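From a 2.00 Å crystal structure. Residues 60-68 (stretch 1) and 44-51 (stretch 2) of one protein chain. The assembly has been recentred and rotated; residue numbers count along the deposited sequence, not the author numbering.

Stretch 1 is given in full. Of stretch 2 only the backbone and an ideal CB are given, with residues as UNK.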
# COMPACT_ATOMS: atom_id res chain seq x y z
N TRP A 60 9.90 -17.01 -2.92
CA TRP A 60 8.62 -17.32 -2.29
C TRP A 60 8.26 -18.79 -2.40
O TRP A 60 8.52 -19.43 -3.42
CB TRP A 60 7.48 -16.55 -2.96
CG TRP A 60 7.57 -15.09 -2.87
CD1 TRP A 60 8.17 -14.23 -3.76
CD2 TRP A 60 7.02 -14.27 -1.84
NE1 TRP A 60 8.02 -12.93 -3.34
CE2 TRP A 60 7.32 -12.93 -2.16
CE3 TRP A 60 6.30 -14.53 -0.67
CZ2 TRP A 60 6.93 -11.85 -1.35
CZ3 TRP A 60 5.91 -13.47 0.13
CH2 TRP A 60 6.22 -12.15 -0.21
N LEU A 61 7.63 -19.32 -1.35
CA LEU A 61 7.18 -20.70 -1.38
C LEU A 61 5.92 -20.66 -2.24
O LEU A 61 5.07 -19.80 -2.06
CB LEU A 61 6.80 -21.17 0.02
CG LEU A 61 6.04 -22.50 0.09
CD1 LEU A 61 6.96 -23.66 -0.29
CD2 LEU A 61 5.48 -22.70 1.49
N ILE A 62 5.81 -21.59 -3.19
CA ILE A 62 4.65 -21.65 -4.06
C ILE A 62 3.62 -22.61 -3.48
O ILE A 62 2.43 -22.31 -3.42
CB ILE A 62 5.02 -22.14 -5.47
CG1 ILE A 62 5.93 -21.11 -6.16
CG2 ILE A 62 3.77 -22.39 -6.29
CD1 ILE A 62 6.40 -21.53 -7.53
N SER A 63 4.09 -23.77 -3.05
CA SER A 63 3.21 -24.78 -2.48
C SER A 63 4.03 -25.80 -1.70
O SER A 63 5.22 -25.96 -1.95
CB SER A 63 2.44 -25.48 -3.60
OG SER A 63 1.75 -26.62 -3.10
N PRO A 64 3.41 -26.48 -0.73
CA PRO A 64 4.13 -27.48 0.05
C PRO A 64 4.18 -28.82 -0.70
O PRO A 64 4.74 -29.80 -0.21
CB PRO A 64 3.32 -27.56 1.34
CG PRO A 64 1.93 -27.31 0.86
CD PRO A 64 2.12 -26.15 -0.09
N LYS A 65 3.59 -28.83 -1.89
CA LYS A 65 3.56 -30.02 -2.73
C LYS A 65 4.37 -29.82 -3.99
O LYS A 65 4.83 -28.71 -4.29
CB LYS A 65 2.12 -30.37 -3.12
CG LYS A 65 1.21 -30.67 -1.95
CD LYS A 65 -0.14 -31.19 -2.42
CE LYS A 65 -1.03 -31.54 -1.24
NZ LYS A 65 -2.38 -32.00 -1.68
N LYS A 66 4.55 -30.90 -4.74
CA LYS A 66 5.27 -30.87 -6.00
C LYS A 66 4.28 -30.40 -7.06
O LYS A 66 3.33 -31.11 -7.40
CB LYS A 66 5.79 -32.26 -6.36
CG LYS A 66 6.30 -32.37 -7.78
CD LYS A 66 6.66 -33.81 -8.14
CE LYS A 66 7.03 -33.94 -9.61
NZ LYS A 66 5.88 -33.58 -10.49
N VAL A 67 4.50 -29.21 -7.58
CA VAL A 67 3.61 -28.67 -8.60
C VAL A 67 4.42 -27.94 -9.64
O VAL A 67 5.60 -27.63 -9.43
CB VAL A 67 2.59 -27.70 -7.97
CG1 VAL A 67 1.76 -28.43 -6.91
CG2 VAL A 67 3.30 -26.52 -7.35
N SER A 68 3.81 -27.69 -10.79
CA SER A 68 4.48 -26.97 -11.87
C SER A 68 3.71 -25.68 -12.08
O SER A 68 2.50 -25.63 -11.87
CB SER A 68 4.48 -27.80 -13.15
OG SER A 68 3.16 -28.13 -13.54
N UNK A 44 13.81 -34.12 3.82
CA UNK A 44 12.37 -34.21 3.69
C UNK A 44 11.86 -33.08 2.80
O UNK A 44 12.32 -31.94 2.91
CB UNK A 44 11.70 -34.16 5.06
N UNK A 45 10.93 -33.40 1.91
CA UNK A 45 10.37 -32.41 0.98
C UNK A 45 9.52 -31.38 1.70
O UNK A 45 8.55 -31.73 2.39
CB UNK A 45 9.53 -33.10 -0.10
N UNK A 46 9.86 -30.10 1.54
CA UNK A 46 9.12 -29.02 2.20
C UNK A 46 8.26 -28.21 1.23
O UNK A 46 7.44 -27.40 1.67
CB UNK A 46 10.10 -28.09 2.92
N UNK A 47 8.46 -28.40 -0.07
CA UNK A 47 7.64 -27.67 -1.01
C UNK A 47 8.30 -27.15 -2.26
O UNK A 47 9.52 -27.26 -2.44
CB UNK A 47 7.01 -26.48 -0.28
N UNK A 48 7.48 -26.58 -3.14
CA UNK A 48 7.94 -26.01 -4.40
C UNK A 48 8.05 -24.51 -4.19
O UNK A 48 7.19 -23.91 -3.55
CB UNK A 48 7.00 -26.35 -5.56
N UNK A 49 9.11 -23.89 -4.72
CA UNK A 49 9.29 -22.46 -4.55
C UNK A 49 10.02 -21.86 -5.74
O UNK A 49 10.50 -22.58 -6.61
CB UNK A 49 10.05 -22.17 -3.26
N UNK A 50 10.10 -20.53 -5.79
CA UNK A 50 10.83 -19.88 -6.86
C UNK A 50 11.75 -18.84 -6.25
O UNK A 50 11.43 -18.22 -5.23
CB UNK A 50 9.88 -19.25 -7.88
N UNK A 51 12.92 -18.67 -6.86
CA UNK A 51 13.90 -17.71 -6.38
C UNK A 51 13.95 -16.49 -7.28
O UNK A 51 13.90 -16.60 -8.50
CB UNK A 51 15.28 -18.36 -6.29

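Two antiparallel strands run side by side here, and the backbone of stretch 2 already tells much about which side chains its positions can carry.

Position 44 lies before the strand, with no atom of stretch 1 within 5.5 Å of its ideal CB, so stretch 1 sets no demand. The deposited residue is Ile44, which makes no contact.

At position 45 CA-to-CB points toward stretch 1, yet nothing lies close to the ideal CB. Stretch 1 offers the loop at Pro64, Lys65 and Lys66, mostly backbone, at a distance that only a long or broad side chain could span; an aromatic ring, methionine or a long polar chain would all be reasonable. Phe45 is found. Its chi1 is t, and CE2 comes 3.3 Å from Pro64 O and 3.5 Å from Lys65 C, the latter at the ring edge. A water donates to both Phe45 O and Pro64 O, joining the two backbones beside the ring.

Position 46 points away and leaves the choice open as far as stretch 1 is concerned. Leu46 fills it; the nearest approach of its side chain to stretch 1 is 6.3 Å, from CB to Leu61 CD1.

Position 47 is far more restrictive. Its phi/psi of 141/175 would jam any CB against the preceding carbonyl oxygen, and the ideal CB would also lie 2.5 Å from Ser63 O and 2.8 Å from Leu61 CD1. Only glycine suits, and Gly47 lets the two stretches close up: its CA is 3.1 Å from Ser63 O.

At position 48 the backbone is bound to a beta bulge: its N donates to Ser63 O (2.6 Å), while its O accepts from both Ile62 N (2.7 Å) and Ser63 N (3.1 Å). The ideal CB is 3.4 Å from Lys65 O, an acceptor, and 4.1 Å from Val67 CG2. A small side chain with a donor fits best, serine or threonine; valine would fit in size but leave the carbonyl unanswered. Thr48, with chi1 m, donates from OG1 to Lys65 O at 2.6 Å, tying the loop after the strand to the sheet.

Position 49 pairs with Leu61 in a non-hydrogen-bonded bridge, with CA atoms just 4.2 Å apart. Its ideal CB is already 3.1 Å from Trp60 O and 3.7 Å from Leu61 CA, which favours a small residue, alanine, glycine or perhaps serine. Ala49 meets this with a single methyl, CB lying 3.2 Å from Trp60 O.

Position 50 forms a hydrogen-bonded pair with Trp60, N to O at 3.1 Å and O to N at 3.0 Å. Its CB shares a face of the sheet with Trp60, and Ile62 CD1 is 4.2 Å from the ideal CB, so a large apolar or aromatic side chain could cover both. Tyr50 does so: Trp60 CB lies over one face of its ring, Ile62 CD1 sits at the edge, 4.0 Å from CD2, and OH reaches within 3.3 Å of Trp60 CD1. The two aromatic rings meet obliquely.

Position 51 points away, free of constraint from stretch 1; it is Leu51.

Stretch 2 (44-51) IFLGTAYL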
# COMPACT_ATOMS: atom_id res chain seq x y z
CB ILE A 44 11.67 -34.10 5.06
CG1 ILE A 44 12.24 -35.15 6.03
CG2 ILE A 44 10.17 -34.29 4.90
CD1 ILE A 44 12.15 -36.58 5.54
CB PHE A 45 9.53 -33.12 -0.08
CG PHE A 45 8.93 -32.20 -1.10
CD1 PHE A 45 9.75 -31.46 -1.95
CD2 PHE A 45 7.55 -32.07 -1.22
CE1 PHE A 45 9.21 -30.61 -2.90
CE2 PHE A 45 7.00 -31.22 -2.17
CZ PHE A 45 7.83 -30.49 -3.02
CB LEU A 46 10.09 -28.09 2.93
CG LEU A 46 10.93 -28.70 4.06
CD1 LEU A 46 11.96 -27.69 4.54
CD2 LEU A 46 10.01 -29.12 5.22
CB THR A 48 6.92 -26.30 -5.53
OG1 THR A 48 6.79 -27.72 -5.70
CG2 THR A 48 7.37 -25.67 -6.85
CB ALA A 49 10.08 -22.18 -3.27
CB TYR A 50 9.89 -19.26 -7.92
CG TYR A 50 9.26 -17.92 -7.61
CD1 TYR A 50 10.01 -16.74 -7.60
CD2 TYR A 50 7.89 -17.81 -7.37
CE1 TYR A 50 9.42 -15.50 -7.37
CE2 TYR A 50 7.28 -16.56 -7.14
CZ TYR A 50 8.05 -15.42 -7.15
OH TYR A 50 7.46 -14.19 -6.95
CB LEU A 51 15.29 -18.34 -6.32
CG LEU A 51 15.48 -19.58 -5.45
CD1 LEU A 51 16.93 -20.04 -5.53
CD2 LEU A 51 15.10 -19.26 -4.01
O HOH W 1 5.87 -30.85 2.16
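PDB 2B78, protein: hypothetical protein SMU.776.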